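Local coordinates for protein amine oxidase (PDB 3PGB) that is a copper- and topaquinone-dependent amine oxidase that probably oxidises primary amines to aldehydes, at residues Q383-H388 and H534-K539; S530-V535 and H698-G703. One frame throughout, in Å; residues are numbered along the deposited sequence.

Interaction 1: Q383-H388 and H534-K539. With CU (copper (II) ion), chain D.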
ATOM      1  N   GLN A 383     -20.027   1.481   6.097  1.00 13.43           N
ATOM      2  CA  GLN A 383     -21.214   2.301   6.285  1.00 13.66           C
ATOM      3  C   GLN A 383     -21.993   2.496   4.991  1.00 13.79           C
ATOM      4  O   GLN A 383     -23.222   2.460   5.001  1.00 13.90           O
ATOM      5  CB  GLN A 383     -20.814   3.647   6.865  1.00 13.69           C
ATOM      6  CG  GLN A 383     -20.295   3.539   8.274  1.00 13.89           C
ATOM      7  CD  GLN A 383     -21.381   3.141   9.220  1.00 13.99           C
ATOM      8  OE1 GLN A 383     -22.303   3.911   9.461  1.00 14.38           O
ATOM      9  NE2 GLN A 383     -21.308   1.919   9.737  1.00 14.28           N
ATOM     10  N   GLU A 384     -21.272   2.708   3.889  1.00 13.79           N
ATOM     11  CA  GLU A 384     -21.878   2.809   2.565  1.00 13.87           C
ATOM     12  C   GLU A 384     -20.776   2.776   1.499  1.00 13.59           C
ATOM     13  O   GLU A 384     -19.612   3.064   1.793  1.00 13.11           O
ATOM     14  CB  GLU A 384     -22.694   4.110   2.466  1.00 14.14           C
ATOM     15  CG  GLU A 384     -23.421   4.353   1.153  1.00 14.59           C
ATOM     16  CD  GLU A 384     -24.495   3.332   0.880  1.00 15.10           C
ATOM     17  OE1 GLU A 384     -24.162   2.201   0.467  1.00 16.31           O
ATOM     18  OE2 GLU A 384     -25.682   3.667   1.058  1.00 15.64           O
ATOM     19  N   ALA A 385     -21.146   2.412   0.274  1.00 13.42           N
ATOM     20  CA  ALA A 385     -20.225   2.459  -0.864  1.00 13.46           C
ATOM     21  C   ALA A 385     -20.826   3.319  -1.963  1.00 13.48           C
ATOM     22  O   ALA A 385     -21.971   3.107  -2.362  1.00 13.52           O
ATOM     23  CB  ALA A 385     -19.947   1.058  -1.393  1.00 13.21           C
ATOM     24  N   LEU A 386     -20.051   4.282  -2.451  1.00 13.44           N
ATOM     25  CA  LEU A 386     -20.489   5.135  -3.543  1.00 13.34           C
ATOM     26  C   LEU A 386     -19.780   4.733  -4.830  1.00 13.64           C
ATOM     27  O   LEU A 386     -18.578   4.462  -4.820  1.00 13.54           O
ATOM     28  CB  LEU A 386     -20.218   6.609  -3.212  1.00 13.19           C
ATOM     29  CG  LEU A 386     -20.429   7.655  -4.309  1.00 12.26           C
ATOM     30  CD1 LEU A 386     -21.784   7.498  -4.963  1.00 12.64           C
ATOM     31  CD2 LEU A 386     -20.269   9.046  -3.743  1.00 11.35           C
ATOM     32  N   ALA A 387     -20.541   4.674  -5.923  1.00 13.83           N
ATOM     33  CA  ALA A 387     -19.990   4.532  -7.266  1.00 13.99           C
ATOM     34  C   ALA A 387     -20.534   5.673  -8.119  1.00 14.20           C
ATOM     35  O   ALA A 387     -21.603   5.556  -8.734  1.00 14.12           O
ATOM     36  CB  ALA A 387     -20.371   3.194  -7.864  1.00 14.10           C
ATOM     37  N   HIS A 388     -19.794   6.781  -8.134  1.00 14.32           N
ATOM     38  CA  HIS A 388     -20.221   8.005  -8.807  1.00 14.28           C
ATOM     39  C   HIS A 388     -19.583   8.084 -10.186  1.00 14.18           C
ATOM     40  O   HIS A 388     -18.369   8.167 -10.301  1.00 14.31           O
ATOM     41  CB  HIS A 388     -19.810   9.218  -7.975  1.00 14.22           C
ATOM     42  CG  HIS A 388     -20.573  10.462  -8.301  1.00 14.69           C
ATOM     43  ND1 HIS A 388     -20.577  11.027  -9.559  1.00 14.29           N
ATOM     44  CD2 HIS A 388     -21.345  11.259  -7.527  1.00 15.11           C
ATOM     45  CE1 HIS A 388     -21.327  12.113  -9.547  1.00 15.11           C
ATOM     46  NE2 HIS A 388     -21.804  12.277  -8.326  1.00 16.01           N
ATOM     47  N   HIS A 534     -14.881   5.402  -6.661  1.00 14.88           N
ATOM     48  CA  HIS A 534     -15.295   4.522  -5.590  1.00 14.86           C
ATOM     49  C   HIS A 534     -15.007   5.264  -4.303  1.00 14.87           C
ATOM     50  O   HIS A 534     -13.873   5.707  -4.084  1.00 15.24           O
ATOM     51  CB  HIS A 534     -14.485   3.231  -5.582  1.00 14.97           C
ATOM     52  CG  HIS A 534     -14.770   2.319  -6.731  1.00 14.85           C
ATOM     53  ND1 HIS A 534     -15.848   1.464  -6.751  1.00 14.72           N
ATOM     54  CD2 HIS A 534     -14.092   2.101  -7.881  1.00 14.72           C
ATOM     55  CE1 HIS A 534     -15.832   0.770  -7.873  1.00 15.23           C
ATOM     56  NE2 HIS A 534     -14.775   1.136  -8.576  1.00 14.76           N
ATOM     57  N   VAL A 535     -16.019   5.419  -3.459  1.00 14.34           N
ATOM     58  CA  VAL A 535     -15.799   5.950  -2.123  1.00 14.08           C
ATOM     59  C   VAL A 535     -16.579   5.069  -1.172  1.00 13.80           C
ATOM     60  O   VAL A 535     -17.788   4.911  -1.329  1.00 13.40           O
ATOM     61  CB  VAL A 535     -16.244   7.426  -1.980  1.00 14.08           C
ATOM     62  CG1 VAL A 535     -15.818   7.971  -0.631  1.00 13.51           C
ATOM     63  CG2 VAL A 535     -15.669   8.284  -3.094  1.00 13.57           C
ATOM     64  N   LEU A 536     -15.873   4.472  -0.215  1.00 13.60           N
ATOM     65  CA  LEU A 536     -16.488   3.573   0.753  1.00 13.62           C
ATOM     66  C   LEU A 536     -16.231   4.106   2.149  1.00 13.76           C
ATOM     67  O   LEU A 536     -15.082   4.265   2.543  1.00 13.80           O
ATOM     68  CB  LEU A 536     -15.925   2.159   0.605  1.00 13.55           C
ATOM     69  CG  LEU A 536     -16.189   1.487  -0.751  1.00 12.75           C
ATOM     70  CD1 LEU A 536     -15.047   1.737  -1.716  1.00 12.18           C
ATOM     71  CD2 LEU A 536     -16.410  -0.009  -0.576  1.00 12.76           C
ATOM     72  N   ASN A 537     -17.304   4.386   2.886  1.00 14.20           N
ATOM     73  CA  ASN A 537     -17.207   5.026   4.208  1.00 14.25           C
ATOM     74  C   ASN A 537     -17.171   3.991   5.312  1.00 14.11           C
ATOM     75  O   ASN A 537     -17.961   3.056   5.305  1.00 14.17           O
ATOM     76  CB  ASN A 537     -18.386   5.979   4.452  1.00 14.10           C
ATOM     77  CG  ASN A 537     -18.151   6.913   5.638  1.00 14.68           C
ATOM     78  OD1 ASN A 537     -18.847   6.841   6.662  1.00 14.42           O
ATOM     79  ND2 ASN A 537     -17.163   7.789   5.507  1.00 14.79           N
ATOM     80  N   PHE A 538     -16.263   4.183   6.266  1.00 14.24           N
ATOM     81  CA  PHE A 538     -16.115   3.277   7.399  1.00 14.28           C
ATOM     82  C   PHE A 538     -16.249   4.036   8.708  1.00 14.55           C
ATOM     83  O   PHE A 538     -15.680   5.119   8.856  1.00 14.85           O
ATOM     84  CB  PHE A 538     -14.750   2.591   7.350  1.00 14.18           C
ATOM     85  CG  PHE A 538     -14.654   1.497   6.324  1.00 13.49           C
ATOM     86  CD1 PHE A 538     -14.324   1.786   5.014  1.00 13.83           C
ATOM     87  CD2 PHE A 538     -14.877   0.180   6.678  1.00 13.50           C
ATOM     88  CE1 PHE A 538     -14.226   0.775   4.067  1.00 14.19           C
ATOM     89  CE2 PHE A 538     -14.783  -0.835   5.739  1.00 13.55           C
ATOM     90  CZ  PHE A 538     -14.460  -0.540   4.437  1.00 13.82           C
ATOM     91  N   LYS A 539     -16.993   3.465   9.655  1.00 14.79           N
ATOM     92  CA  LYS A 539     -17.116   4.035  10.997  1.00 14.82           C
ATOM     93  C   LYS A 539     -16.063   3.421  11.921  1.00 14.90           C
ATOM     94  O   LYS A 539     -16.013   2.202  12.086  1.00 14.66           O
ATOM     95  CB  LYS A 539     -18.512   3.778  11.551  1.00 14.96           C
ATOM     96  CG  LYS A 539     -18.792   4.446  12.896  1.00 15.48           C
ATOM     97  CD  LYS A 539     -20.158   4.053  13.416  1.00 16.09           C
ATOM     98  CE  LYS A 539     -20.490   4.750  14.714  1.00 16.25           C
ATOM     99  NZ  LYS A 539     -21.845   4.361  15.222  1.00 16.20           N
TER
HETATM  100 CU    CU D 901     -14.063   0.852 -10.517  1.00 23.17          CU
HETATM  101  O   HOH W   1     -17.316   1.798  -4.432  1.00 14.53           O
HETATM  102  O   HOH W   2     -15.234  -1.218 -11.224  1.00 17.59           O
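The carbonyl oxygen of L386 is gripped by V535 N at 3.1 Å and by water 1, which donates to it, while the CA-H of H534 makes a further, weaker approach. This is antiparallel pairing inside the β-sandwich of the copper amine oxidase catalytic domain, the segments 383-388 and 534-539 running at 170° to each other. The return bond, L386 N to V535 O, is short at 2.6 Å and nearly straight, completing a hydrogen-bonded pair. Water 1 also accepts from H534 ND1 at 2.8 Å, so the ring proton sits on ND1 and NE2 is left to bind copper at 2.1 Å. H534 leaves the sheet on the face that carries A385 and L536, and with CG anti to its carbonyl carbon (chi1 -70°) its ring has the water 1 oxygen and the metal-bound water 2 in its plane at the edge. On that same face A385 CB rests 3.8 Å from L536 CD2, close to D403, the predicted proton acceptor. L386 and V535 meet on the other face. Farther along, the pairing passes through a β bulge, with Q383 and E384 together opposite N537: Q383 N donates to N537 O at 2.7 Å, and N537 N to E384 O. S658 and N693 hold the amide of N537. Q383 and K539 cross obliquely, Q383 OE1 being held by S658 N. The lysine chain runs on fully extended to a salt bridge with E379 and a bond to P656 O, leaving its root at the contact, where K539 CB lies 3.7 Å from Q383 CG.

Interaction 2: S530-V535 and H698-G703; sequences SMHDHV and HVPHTG. With CU (copper (II) ion), chain D.
H698 meets H532 as a short antiparallel hydrogen-bonded pair, H532 N to H698 O and H698 N to H532 O both measuring 2.9 Å, and the same two residues join H534 in the three-histidine copper site of the amine oxidase family. H698 ND1 lies 2.0 Å from the copper, which H532 and H534 bind through NE2; water 2 is a longer ligand of the copper at 2.5 Å. CG of H698 is anti to the backbone N (chi1 -167°), which sends the side chain the same way as that of H532, beside it; the two rings meet obliquely, planes at 73°. H698 CB sits over one face of the H532 ring, a CH-pi contact at 3.9 Å from its centroid. The H534 ring meets H698 rim to rim, its NE2 near the H698 plane. On the far side of the H698 ring NE2 bonds D704 OD1, a second-shell carboxylate that fixes the ring's rotation and would probably strengthen ND1 as a donor to the metal. Next, V699 places CG1 near S530 O and CG2 4.1 Å from M531 CB; its side chain also packs on L576 of the second subunit. P700 then closes in, CD lying 3.3 Å from S530 O and CG 3.9 Å from H532 CE1. Beyond it the chain turns to the dimer interface, where H701 ND1 bonds N723 N of the second subunit and T702 OG1 bonds L725 O of that same subunit.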
ATOM      1  N   SER A 530     -15.166   4.485 -19.532  1.00 14.64           N
ATOM      2  CA  SER A 530     -15.940   5.420 -18.709  1.00 14.38           C
ATOM      3  C   SER A 530     -15.064   5.938 -17.567  1.00 14.68           C
ATOM      4  O   SER A 530     -13.831   5.884 -17.654  1.00 14.82           O
ATOM      5  CB  SER A 530     -17.233   4.767 -18.189  1.00 14.63           C
ATOM      6  OG  SER A 530     -18.235   5.720 -17.867  1.00 13.69           O
ATOM      7  N   MET A 531     -15.692   6.469 -16.518  1.00 14.64           N
ATOM      8  CA  MET A 531     -14.967   6.904 -15.332  1.00 14.64           C
ATOM      9  C   MET A 531     -15.885   6.904 -14.128  1.00 14.50           C
ATOM     10  O   MET A 531     -17.079   7.145 -14.262  1.00 14.47           O
ATOM     11  CB  MET A 531     -14.360   8.296 -15.538  1.00 14.87           C
ATOM     12  CG  MET A 531     -15.356   9.404 -15.841  1.00 15.40           C
ATOM     13  SD  MET A 531     -14.560  10.981 -16.218  1.00 16.99           S
ATOM     14  CE  MET A 531     -13.692  11.302 -14.675  1.00 16.53           C
ATOM     15  N   HIS A 532     -15.331   6.616 -12.955  1.00 14.46           N
ATOM     16  CA  HIS A 532     -16.109   6.652 -11.724  1.00 14.69           C
ATOM     17  C   HIS A 532     -15.219   6.730 -10.491  1.00 14.85           C
ATOM     18  O   HIS A 532     -14.069   6.286 -10.515  1.00 15.04           O
ATOM     19  CB  HIS A 532     -17.040   5.433 -11.624  1.00 14.67           C
ATOM     20  CG  HIS A 532     -16.332   4.117 -11.734  1.00 14.82           C
ATOM     21  ND1 HIS A 532     -16.089   3.501 -12.941  1.00 14.13           N
ATOM     22  CD2 HIS A 532     -15.808   3.305 -10.785  1.00 15.48           C
ATOM     23  CE1 HIS A 532     -15.440   2.370 -12.731  1.00 15.49           C
ATOM     24  NE2 HIS A 532     -15.261   2.223 -11.432  1.00 15.09           N
ATOM     25  N   ASP A 533     -15.756   7.318  -9.424  1.00 14.91           N
ATOM     26  CA  ASP A 533     -15.093   7.317  -8.127  1.00 14.97           C
ATOM     27  C   ASP A 533     -15.724   6.255  -7.232  1.00 15.06           C
ATOM     28  O   ASP A 533     -16.951   6.197  -7.083  1.00 15.02           O
ATOM     29  CB  ASP A 533     -15.206   8.683  -7.444  1.00 14.97           C
ATOM     30  CG  ASP A 533     -14.164   9.686  -7.929  1.00 15.63           C
ATOM     31  OD1 ASP A 533     -13.326   9.354  -8.803  1.00 15.06           O
ATOM     32  OD2 ASP A 533     -14.191  10.828  -7.418  1.00 16.01           O
ATOM     33  N   HIS A 534     -14.881   5.402  -6.661  1.00 14.88           N
ATOM     34  CA  HIS A 534     -15.295   4.522  -5.590  1.00 14.86           C
ATOM     35  C   HIS A 534     -15.007   5.264  -4.303  1.00 14.87           C
ATOM     36  O   HIS A 534     -13.873   5.707  -4.084  1.00 15.24           O
ATOM     37  CB  HIS A 534     -14.485   3.231  -5.582  1.00 14.97           C
ATOM     38  CG  HIS A 534     -14.770   2.319  -6.731  1.00 14.85           C
ATOM     39  ND1 HIS A 534     -15.848   1.464  -6.751  1.00 14.72           N
ATOM     40  CD2 HIS A 534     -14.092   2.101  -7.881  1.00 14.72           C
ATOM     41  CE1 HIS A 534     -15.832   0.770  -7.873  1.00 15.23           C
ATOM     42  NE2 HIS A 534     -14.775   1.136  -8.576  1.00 14.76           N
ATOM     43  N   VAL A 535     -16.019   5.419  -3.459  1.00 14.34           N
ATOM     44  CA  VAL A 535     -15.799   5.950  -2.123  1.00 14.08           C
ATOM     45  C   VAL A 535     -16.579   5.069  -1.172  1.00 13.80           C
ATOM     46  O   VAL A 535     -17.788   4.911  -1.329  1.00 13.40           O
ATOM     47  CB  VAL A 535     -16.244   7.426  -1.980  1.00 14.08           C
ATOM     48  CG1 VAL A 535     -15.818   7.971  -0.631  1.00 13.51           C
ATOM     49  CG2 VAL A 535     -15.669   8.284  -3.094  1.00 13.57           C
ATOM     50  N   HIS A 698     -11.250   5.734 -10.730  1.00 16.36           N
ATOM     51  CA  HIS A 698     -11.139   4.626 -11.665  1.00 16.08           C
ATOM     52  C   HIS A 698     -11.575   5.053 -13.060  1.00 15.82           C
ATOM     53  O   HIS A 698     -12.766   5.260 -13.314  1.00 15.85           O
ATOM     54  CB  HIS A 698     -11.968   3.440 -11.166  1.00 16.18           C
ATOM     55  CG  HIS A 698     -11.679   2.152 -11.876  1.00 16.83           C
ATOM     56  ND1 HIS A 698     -12.477   1.037 -11.738  1.00 17.01           N
ATOM     57  CD2 HIS A 698     -10.693   1.804 -12.735  1.00 17.42           C
ATOM     58  CE1 HIS A 698     -11.989   0.055 -12.475  1.00 17.06           C
ATOM     59  NE2 HIS A 698     -10.907   0.495 -13.090  1.00 17.22           N
ATOM     60  N   VAL A 699     -10.590   5.206 -13.944  1.00 15.41           N
ATOM     61  CA  VAL A 699     -10.821   5.435 -15.360  1.00 14.94           C
ATOM     62  C   VAL A 699     -10.400   4.163 -16.094  1.00 14.43           C
ATOM     63  O   VAL A 699      -9.251   4.041 -16.506  1.00 14.42           O
ATOM     64  CB  VAL A 699     -10.012   6.645 -15.878  1.00 15.08           C
ATOM     65  CG1 VAL A 699     -10.371   6.940 -17.334  1.00 15.11           C
ATOM     66  CG2 VAL A 699     -10.269   7.865 -15.004  1.00 14.83           C
ATOM     67  N   PRO A 700     -11.330   3.201 -16.249  1.00 13.85           N
ATOM     68  CA  PRO A 700     -10.953   1.900 -16.783  1.00 13.31           C
ATOM     69  C   PRO A 700     -10.297   1.950 -18.155  1.00 13.03           C
ATOM     70  O   PRO A 700     -10.787   2.653 -19.052  1.00 12.60           O
ATOM     71  CB  PRO A 700     -12.290   1.160 -16.866  1.00 13.06           C
ATOM     72  CG  PRO A 700     -13.126   1.806 -15.868  1.00 13.29           C
ATOM     73  CD  PRO A 700     -12.776   3.246 -15.974  1.00 13.77           C
ATOM     74  N   HIS A 701      -9.202   1.196 -18.296  1.00 12.59           N
ATOM     75  CA  HIS A 701      -8.504   1.030 -19.564  1.00 12.43           C
ATOM     76  C   HIS A 701      -8.714  -0.391 -20.104  1.00 12.57           C
ATOM     77  O   HIS A 701      -9.523  -1.151 -19.567  1.00 12.23           O
ATOM     78  CB  HIS A 701      -7.012   1.387 -19.409  1.00 12.41           C
ATOM     79  CG  HIS A 701      -6.187   0.347 -18.707  1.00 11.88           C
ATOM     80  ND1 HIS A 701      -5.192  -0.365 -19.344  1.00 11.01           N
ATOM     81  CD2 HIS A 701      -6.180  -0.072 -17.420  1.00 11.32           C
ATOM     82  CE1 HIS A 701      -4.622  -1.191 -18.487  1.00 10.08           C
ATOM     83  NE2 HIS A 701      -5.204  -1.034 -17.312  1.00 11.64           N
ATOM     84  N   THR A 702      -7.980  -0.745 -21.159  1.00 12.61           N
ATOM     85  CA  THR A 702      -8.149  -2.033 -21.826  1.00 12.70           C
ATOM     86  C   THR A 702      -7.852  -3.218 -20.905  1.00 12.93           C
ATOM     87  O   THR A 702      -8.403  -4.303 -21.085  1.00 13.02           O
ATOM     88  CB  THR A 702      -7.251  -2.139 -23.080  1.00 12.91           C
ATOM     89  OG1 THR A 702      -5.886  -1.858 -22.721  1.00 12.77           O
ATOM     90  CG2 THR A 702      -7.719  -1.171 -24.162  1.00 12.05           C
ATOM     91  N   GLY A 703      -6.983  -3.004 -19.923  1.00 12.92           N
ATOM     92  CA  GLY A 703      -6.666  -4.021 -18.926  1.00 13.07           C
ATOM     93  C   GLY A 703      -7.773  -4.278 -17.917  1.00 13.27           C
ATOM     94  O   GLY A 703      -7.657  -5.165 -17.073  1.00 13.33           O
TER
HETATM   95 CU    CU D 901     -14.063   0.852 -10.517  1.00 23.17          CU
HETATM   96  O   HOH W   3     -12.237   4.789 -19.832  1.00 13.61           O
HETATM   97  O   HOH W   2     -15.234  -1.218 -11.224  1.00 17.59           O

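Both interactions use strand 532-542, which lies between strands 374-389 and 686-698 in the catalytic domain. Interaction 1 is its pairing with the first of these neighbours; interaction 2 is at its beginning, where the end of the other passes into a loop. The centres are 15 Å apart, and H534 and V535 belong to both. Along the chain 383-388 comes first, then the overlapping segments 530-535 and 534-539, and finally 698-703. A probable hydrogen bond from D533 N to H388 O joins the two contacts directly. The copper thus sits where the strand pairing ends and the loop after 686-698 leads off to the second subunit.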